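Local coordinates for sporulation-control protein spo0M (PDB 5CL2), which controls the expression of spo0A and is required for Bacillus subtilis to pass the morphological stage 0 of sporulation, at residues A10-I15 and V31-G36; R52-K57 and E150-Q155; V226-S231 and E241-I246. One frame throughout, in Å; residues are numbered along the deposited sequence.

Contact 1 of 3, residues A10-I15 and V31-G36. With NA (sodium ion), chain C.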
# COMPACT_ATOMS: atom_id res chain seq x y z
N ALA A 10 2.82 10.39 36.93
CA ALA A 10 1.64 9.98 36.16
C ALA A 10 1.88 8.64 35.47
O ALA A 10 2.98 8.36 35.00
CB ALA A 10 1.26 11.04 35.13
N LYS A 11 0.86 7.80 35.47
CA LYS A 11 1.00 6.41 35.05
C LYS A 11 -0.02 6.01 33.95
O LYS A 11 -1.18 6.43 33.97
CB LYS A 11 0.84 5.51 36.29
CG LYS A 11 -0.01 4.26 36.06
CD LYS A 11 -0.55 3.65 37.36
CE LYS A 11 -1.41 2.43 37.01
NZ LYS A 11 -2.58 2.78 36.11
N VAL A 12 0.42 5.21 32.99
CA VAL A 12 -0.50 4.73 31.97
C VAL A 12 -0.42 3.22 31.87
O VAL A 12 0.65 2.64 31.97
CB VAL A 12 -0.23 5.41 30.60
CG1 VAL A 12 1.16 5.10 30.08
CG2 VAL A 12 -1.31 5.03 29.62
N ASP A 13 -1.57 2.57 31.74
CA ASP A 13 -1.64 1.12 31.65
C ASP A 13 -2.71 0.74 30.62
O ASP A 13 -3.88 1.01 30.84
CB ASP A 13 -1.97 0.54 33.03
CG ASP A 13 -1.88 -0.98 33.09
OD1 ASP A 13 -1.22 -1.58 32.21
OD2 ASP A 13 -2.46 -1.56 34.03
N THR A 14 -2.33 0.07 29.53
CA THR A 14 -3.31 -0.32 28.51
C THR A 14 -3.65 -1.79 28.69
O THR A 14 -2.76 -2.61 28.90
CB THR A 14 -2.79 -0.09 27.07
OG1 THR A 14 -2.61 1.31 26.84
CG2 THR A 14 -3.77 -0.62 26.04
N ILE A 15 -4.93 -2.13 28.62
CA ILE A 15 -5.35 -3.51 28.80
C ILE A 15 -6.28 -3.90 27.66
O ILE A 15 -7.35 -3.30 27.49
CB ILE A 15 -6.05 -3.71 30.20
CG1 ILE A 15 -5.17 -3.19 31.33
CG2 ILE A 15 -6.44 -5.17 30.44
CD1 ILE A 15 -5.89 -3.06 32.68
N VAL A 31 -7.49 2.15 27.76
CA VAL A 31 -6.31 2.82 28.30
C VAL A 31 -6.64 3.39 29.70
O VAL A 31 -7.52 4.24 29.84
CB VAL A 31 -5.86 3.97 27.38
CG1 VAL A 31 -4.60 4.63 27.93
CG2 VAL A 31 -5.63 3.47 25.94
N HIS A 32 -5.96 2.92 30.74
CA HIS A 32 -6.11 3.48 32.09
C HIS A 32 -5.01 4.49 32.40
O HIS A 32 -3.83 4.21 32.20
CB HIS A 32 -6.10 2.38 33.14
CG HIS A 32 -7.19 1.37 32.93
ND1 HIS A 32 -8.45 1.53 33.45
CD2 HIS A 32 -7.20 0.21 32.24
CE1 HIS A 32 -9.20 0.49 33.10
NE2 HIS A 32 -8.46 -0.32 32.36
N VAL A 33 -5.41 5.66 32.88
CA VAL A 33 -4.44 6.70 33.21
C VAL A 33 -4.63 7.10 34.69
O VAL A 33 -5.76 7.19 35.18
CB VAL A 33 -4.60 7.91 32.28
CG1 VAL A 33 -3.43 8.84 32.43
CG2 VAL A 33 -4.69 7.46 30.84
N LYS A 34 -3.53 7.27 35.42
CA LYS A 34 -3.60 7.69 36.82
C LYS A 34 -2.70 8.90 37.03
O LYS A 34 -1.53 8.87 36.66
CB LYS A 34 -3.21 6.54 37.77
CG LYS A 34 -3.32 6.90 39.29
CD LYS A 34 -3.13 5.64 40.18
CE LYS A 34 -3.58 5.87 41.64
NZ LYS A 34 -4.90 6.55 41.80
N GLY A 35 -3.24 9.98 37.59
CA GLY A 35 -2.43 11.18 37.70
C GLY A 35 -1.32 10.96 38.71
O GLY A 35 -1.42 10.10 39.59
N GLY A 36 -0.25 11.74 38.59
CA GLY A 36 0.82 11.60 39.55
C GLY A 36 0.56 12.55 40.70
O GLY A 36 -0.57 12.96 40.93
NA NA C . -0.23 -2.94 29.00
O HOH W 1 1.66 -3.52 29.27
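K11 with K34 and D13 with H32 form the two hydrogen-bonded pairs that join strand 11-16 to strand 26-34 as antiparallel neighbours in a three-stranded sheet, consistent with the arrestin-like fold suggested for this family. The short strand axes run 163° apart. Four backbone bonds hold them: K11 N donates to K34 O at 2.9 Å and the reverse bond matches it, while D13 N reaches H32 O at 2.8 Å and H32 N returns to D13 O. All are nearly straight at hydrogen, and a CA-H...O contact from V12 CA to H32 O lies between the two pairs.

Apolar contacts gather on the side of the sheet that carries V12, T14, V31 and V33. With V12 CG2 anti to the backbone N, this methyl meets V31 CG1 at 3.7 Å and lies more loosely beside V33 CG2. T14 OG1 lies beside both methyls of V31 and is hydrogen-bonded to T110 of strand 106-114, so a polar atom amid hydrocarbon has a partner. This side faces strands 40-57 and 106-114, with I45 touching both V31 and V33.

The other side is more polar and partly open to solvent. The aliphatic part of K11 crosses K34, CD lying 3.9 Å from K34 CB, while K34 NZ turns away to E84 and the carbonyl of G82. The H32 ring has D13 O at its edge, in plane, and I15 CD1 approaches CD2 obliquely at 3.6 Å.

Metal binding uses the backbone: a sodium ion, also held by D122 and D124, is bound by T14 O at 2.6 Å and by a water, whereas D13 OD1 stays 3.6 Å from the ion.

Contact 2 of 3, residues R52-K57 and E150-Q155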
# COMPACT_ATOMS: atom_id res chain seq x y z
N ARG A 52 8.65 -5.21 13.37
CA ARG A 52 9.98 -4.92 12.87
C ARG A 52 10.22 -5.72 11.59
O ARG A 52 9.62 -6.77 11.37
CB ARG A 52 11.05 -5.29 13.89
CG ARG A 52 10.62 -5.23 15.32
CD ARG A 52 11.60 -5.98 16.20
NE ARG A 52 11.74 -7.37 15.79
CZ ARG A 52 12.24 -8.33 16.56
NH1 ARG A 52 12.66 -8.05 17.79
NH2 ARG A 52 12.32 -9.58 16.11
N TYR A 53 11.11 -5.23 10.74
CA TYR A 53 11.43 -6.00 9.55
C TYR A 53 12.91 -5.93 9.27
O TYR A 53 13.60 -5.02 9.74
CB TYR A 53 10.61 -5.53 8.35
CG TYR A 53 10.92 -4.15 7.81
CD1 TYR A 53 10.38 -3.00 8.38
CD2 TYR A 53 11.74 -4.01 6.69
CE1 TYR A 53 10.66 -1.74 7.85
CE2 TYR A 53 12.02 -2.77 6.16
CZ TYR A 53 11.49 -1.64 6.72
OH TYR A 53 11.80 -0.43 6.15
N VAL A 54 13.39 -6.91 8.51
CA VAL A 54 14.83 -7.04 8.29
C VAL A 54 15.23 -6.32 7.02
O VAL A 54 14.54 -6.39 5.99
CB VAL A 54 15.28 -8.51 8.21
CG1 VAL A 54 16.81 -8.59 8.10
CG2 VAL A 54 14.83 -9.27 9.43
N ILE A 55 16.33 -5.60 7.13
CA ILE A 55 17.04 -5.00 6.01
C ILE A 55 18.47 -5.53 6.00
O ILE A 55 19.21 -5.37 6.98
CB ILE A 55 17.07 -3.47 6.11
CG1 ILE A 55 15.67 -2.88 6.00
CG2 ILE A 55 18.02 -2.89 5.07
CD1 ILE A 55 15.68 -1.38 6.15
N VAL A 56 18.86 -6.18 4.92
CA VAL A 56 20.21 -6.72 4.82
C VAL A 56 21.08 -5.83 3.94
O VAL A 56 20.71 -5.50 2.82
CB VAL A 56 20.20 -8.16 4.30
CG1 VAL A 56 21.62 -8.71 4.21
CG2 VAL A 56 19.35 -9.02 5.22
N LYS A 57 22.20 -5.38 4.50
CA LYS A 57 23.20 -4.63 3.73
C LYS A 57 24.57 -5.25 3.92
O LYS A 57 25.02 -5.41 5.04
CB LYS A 57 23.27 -3.16 4.15
CG LYS A 57 23.97 -2.27 3.10
CD LYS A 57 24.77 -1.14 3.78
CE LYS A 57 25.69 -0.40 2.83
NZ LYS A 57 25.10 -0.20 1.48
N GLU A 150 11.06 -21.09 8.26
CA GLU A 150 11.23 -19.75 8.79
C GLU A 150 10.10 -18.85 8.35
O GLU A 150 9.40 -19.14 7.38
CB GLU A 150 12.57 -19.16 8.34
CG GLU A 150 13.55 -19.01 9.50
CD GLU A 150 13.00 -18.10 10.59
OE1 GLU A 150 12.60 -16.96 10.27
OE2 GLU A 150 12.87 -18.56 11.73
N ALA A 151 9.87 -17.78 9.10
CA ALA A 151 8.95 -16.73 8.69
C ALA A 151 9.50 -15.44 9.23
O ALA A 151 9.95 -15.40 10.39
CB ALA A 151 7.55 -16.98 9.19
N ASP A 152 9.56 -14.40 8.41
CA ASP A 152 10.04 -13.13 8.94
C ASP A 152 9.53 -11.99 8.08
O ASP A 152 9.07 -12.21 6.96
CB ASP A 152 11.57 -13.09 9.01
CG ASP A 152 12.10 -12.25 10.19
OD1 ASP A 152 11.37 -11.36 10.70
OD2 ASP A 152 13.25 -12.48 10.61
N CYS A 153 9.58 -10.78 8.61
CA CYS A 153 9.20 -9.62 7.82
C CYS A 153 10.45 -9.06 7.14
O CYS A 153 11.46 -8.75 7.81
CB CYS A 153 8.49 -8.58 8.69
SG CYS A 153 6.94 -9.23 9.30
N GLU A 154 10.40 -8.97 5.82
CA GLU A 154 11.56 -8.62 5.02
C GLU A 154 11.28 -7.33 4.27
O GLU A 154 10.16 -7.09 3.80
CB GLU A 154 11.88 -9.72 4.00
CG GLU A 154 12.11 -11.12 4.54
CD GLU A 154 13.45 -11.32 5.22
OE1 GLU A 154 14.48 -10.76 4.77
OE2 GLU A 154 13.51 -12.14 6.15
N GLN A 155 12.31 -6.50 4.16
CA GLN A 155 12.24 -5.29 3.37
C GLN A 155 11.74 -5.62 1.95
O GLN A 155 12.24 -6.57 1.32
CB GLN A 155 13.63 -4.67 3.31
CG GLN A 155 13.83 -3.68 2.21
CD GLN A 155 15.27 -3.30 2.05
OE1 GLN A 155 16.16 -4.15 2.00
NE2 GLN A 155 15.52 -1.99 2.02
O HOH W 2 15.56 -8.14 3.87
O HOH W 3 17.18 -6.58 2.68
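Q155 lies against Y53 and I55 where strand 146-155 ends beside strand 40-57, and its side chain can be followed outward through this small, two-bond junction. CB sits 3.8 Å from Y53 CE2, at the edge of the ring and in its plane, and is also close to V54 O. CG is anti to the backbone N (chi1 162°), and the chain stays extended beyond it. The amide then crosses I55 obliquely: CD has CG1 and CG2 of I55 as neighbours, OE1 lies 3.8 Å from I55 CG2, and NE2 rests near the same two carbons. At the tip, OE1 accepts from a water at 2.7 Å, and that water in turn accepts from V56 N, so the amide reaches the backbone of the other strand through one solvent molecule.

The direct backbone bonds number two. V54 N donates to C153 O at 2.8 Å, and Q155 N donates to V54 O at 2.9 Å. One water donates to both V54 O and E154 OE1, at 3.0 Å from the latter oxygen. The short strand axes diverge by 55°, consistent with a single bridge, V54 with E154.

Beside the bridge, Y53 CB packs on C153 CB at 3.7 Å. V54 CG2 meets D152 OD2 across a right angle, but that carboxylate has its salt bridge with R63, and E154 pairs with R210.

In the fold, strand 40-57 is bound along one side to strand 60-79, through Y53 with K64 and I55 with H62. Strand 146-155 pairs with strand 165-173, so the bridge joins the edge strand of the five-stranded sheet to the end of an inner strand of the mixed sheet.

Contact 3 of 3, residues V226-S231 and E241-I246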
# COMPACT_ATOMS: atom_id res chain seq x y z
N VAL A 226 0.06 -15.45 -8.14
CA VAL A 226 -1.26 -16.02 -8.42
C VAL A 226 -2.35 -15.60 -7.42
O VAL A 226 -2.18 -15.74 -6.20
CB VAL A 226 -1.20 -17.57 -8.44
CG1 VAL A 226 -2.61 -18.17 -8.49
CG2 VAL A 226 -0.33 -18.07 -9.62
N ARG A 227 -3.49 -15.12 -7.93
CA ARG A 227 -4.61 -14.80 -7.05
C ARG A 227 -5.59 -15.96 -6.89
O ARG A 227 -5.98 -16.59 -7.87
CB ARG A 227 -5.36 -13.57 -7.56
CG ARG A 227 -6.73 -13.44 -6.92
CD ARG A 227 -7.29 -12.04 -7.03
NE ARG A 227 -8.22 -11.81 -5.94
CZ ARG A 227 -7.87 -11.19 -4.81
NH1 ARG A 227 -6.64 -10.71 -4.66
NH2 ARG A 227 -8.77 -11.03 -3.84
N PHE A 228 -5.94 -16.25 -5.65
CA PHE A 228 -7.00 -17.19 -5.27
C PHE A 228 -8.18 -16.43 -4.68
O PHE A 228 -8.00 -15.44 -3.96
CB PHE A 228 -6.50 -18.18 -4.20
CG PHE A 228 -5.39 -19.09 -4.66
CD1 PHE A 228 -4.11 -18.59 -4.88
CD2 PHE A 228 -5.60 -20.45 -4.80
CE1 PHE A 228 -3.09 -19.44 -5.29
CE2 PHE A 228 -4.58 -21.29 -5.20
CZ PHE A 228 -3.33 -20.78 -5.44
N SER A 229 -9.39 -16.91 -4.94
CA SER A 229 -10.56 -16.28 -4.34
C SER A 229 -10.92 -17.00 -3.08
O SER A 229 -10.34 -18.04 -2.77
CB SER A 229 -11.75 -16.32 -5.29
OG SER A 229 -12.35 -17.61 -5.21
N GLN A 230 -11.93 -16.49 -2.38
CA GLN A 230 -12.42 -17.10 -1.15
C GLN A 230 -12.87 -18.56 -1.35
O GLN A 230 -12.55 -19.43 -0.53
CB GLN A 230 -13.57 -16.28 -0.58
CG GLN A 230 -14.25 -16.91 0.62
CD GLN A 230 -15.19 -15.94 1.35
OE1 GLN A 230 -15.58 -14.91 0.80
NE2 GLN A 230 -15.54 -16.27 2.59
N SER A 231 -13.63 -18.81 -2.42
CA SER A 231 -14.17 -20.15 -2.67
C SER A 231 -13.04 -21.17 -2.82
O SER A 231 -13.07 -22.25 -2.21
CB SER A 231 -15.03 -20.19 -3.94
OG SER A 231 -15.97 -19.13 -3.99
N GLU A 241 -4.26 -29.33 -5.01
CA GLU A 241 -3.88 -29.77 -6.35
C GLU A 241 -3.53 -28.57 -7.21
O GLU A 241 -2.64 -28.65 -8.07
CB GLU A 241 -4.97 -30.60 -7.04
CG GLU A 241 -5.86 -31.43 -6.13
CD GLU A 241 -6.83 -32.31 -6.93
OE1 GLU A 241 -6.49 -32.69 -8.08
OE2 GLU A 241 -7.94 -32.59 -6.41
N VAL A 242 -4.16 -27.42 -6.93
CA VAL A 242 -3.77 -26.21 -7.63
C VAL A 242 -2.33 -25.83 -7.25
O VAL A 242 -1.53 -25.46 -8.11
CB VAL A 242 -4.73 -25.03 -7.31
CG1 VAL A 242 -4.19 -23.72 -7.88
CG2 VAL A 242 -6.12 -25.32 -7.87
N LEU A 243 -2.01 -25.97 -5.97
CA LEU A 243 -0.67 -25.66 -5.49
C LEU A 243 0.37 -26.62 -6.09
O LEU A 243 1.44 -26.19 -6.54
CB LEU A 243 -0.65 -25.67 -3.96
CG LEU A 243 -1.50 -24.51 -3.41
CD1 LEU A 243 -1.71 -24.61 -1.92
CD2 LEU A 243 -0.90 -23.16 -3.79
N GLU A 244 0.03 -27.90 -6.14
CA GLU A 244 0.88 -28.92 -6.80
C GLU A 244 1.18 -28.54 -8.27
O GLU A 244 2.34 -28.57 -8.72
CB GLU A 244 0.21 -30.29 -6.71
CG GLU A 244 1.11 -31.48 -7.02
CD GLU A 244 0.41 -32.83 -6.83
OE1 GLU A 244 -0.79 -32.94 -7.16
OE2 GLU A 244 1.03 -33.75 -6.27
N GLU A 245 0.13 -28.14 -8.99
CA GLU A 245 0.28 -27.66 -10.38
C GLU A 245 1.19 -26.43 -10.50
O GLU A 245 2.03 -26.37 -11.41
CB GLU A 245 -1.07 -27.34 -11.02
CG GLU A 245 -0.96 -27.12 -12.54
CD GLU A 245 -2.27 -27.30 -13.30
OE1 GLU A 245 -3.25 -27.80 -12.70
OE2 GLU A 245 -2.33 -26.93 -14.49
N ILE A 246 0.96 -25.44 -9.63
CA ILE A 246 1.78 -24.23 -9.63
C ILE A 246 3.25 -24.57 -9.41
O ILE A 246 4.13 -24.06 -10.11
CB ILE A 246 1.32 -23.20 -8.55
CG1 ILE A 246 -0.12 -22.75 -8.84
CG2 ILE A 246 2.25 -22.01 -8.55
CD1 ILE A 246 -0.74 -21.84 -7.78
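F228 reaches helix 236-248 with CZ and CE2 of its ring, and V242, L243 and I246 meet this far end in a strand-on-helix apolar packing. This is the tight part of the contact. F228 CE2 lies 3.6 Å from V242 CG1, approached tip to tip. F228 CZ takes two more partners: I246 CD1 at 3.6 Å, also tip to tip, and L243 CD2 at 3.8 Å, from a side chain set at a slant to the phenyl group. F228 CG stands anti to the carbonyl carbon (chi1 -63°), and the ring spans the gap between a strand and a helix whose short axes come no closer than 11.9 Å. The residues V242 and I246 are four apart, one helical turn, and their backbones are linked by the I246 N to V242 O bond; both point toward the strand. An alanine in place of F228 would probably leave V242 CG1, L243 CD2 and I246 CD1 without their shared partner and open a gap between strand and helix.

The loose part lies around V226, two residues back on the same side of the strand. Its CG1 reaches I246 CD1 at 4.2 Å, a tip-to-tip contact longer than the closest approaches of F228 CZ and CE2. On the helix, E241, E244 and E245 are exposed and take no part in the packing. At the strand's end S229 is the N-cap of helix 230-234, its OG accepting a weak bond from S231 N at 3.3 Å.

Strand 224-229 is the last of a five-stranded antiparallel sheet within this chain and pairs with strand 195-202 through V226 with I198 and F228 with L196. The helix lies over that sheet, where F200 touches L243 and I246, and L243 also meets A140 of helix 132-143.

Overall arrangement
The three contacts follow one another along the chain without interlocking, and none touches another. Contact 1 is the one that holds part of the sodium site and lies far from the chain's centre; contact 3 lies on the opposite side of it, with 48 Å between their centres. Contact 2 lies between, its centre 34 Å from that of contact 1 and 26 Å from that of contact 3. Strand 40-57, which follows strand 26-34 of contact 1, brings the mixed sheet to strand 146-155; that strand belongs to the same five-stranded sheet as strand 224-229 of contact 3. Nearest atoms of contacts 2 and 3 are about 15 Å apart.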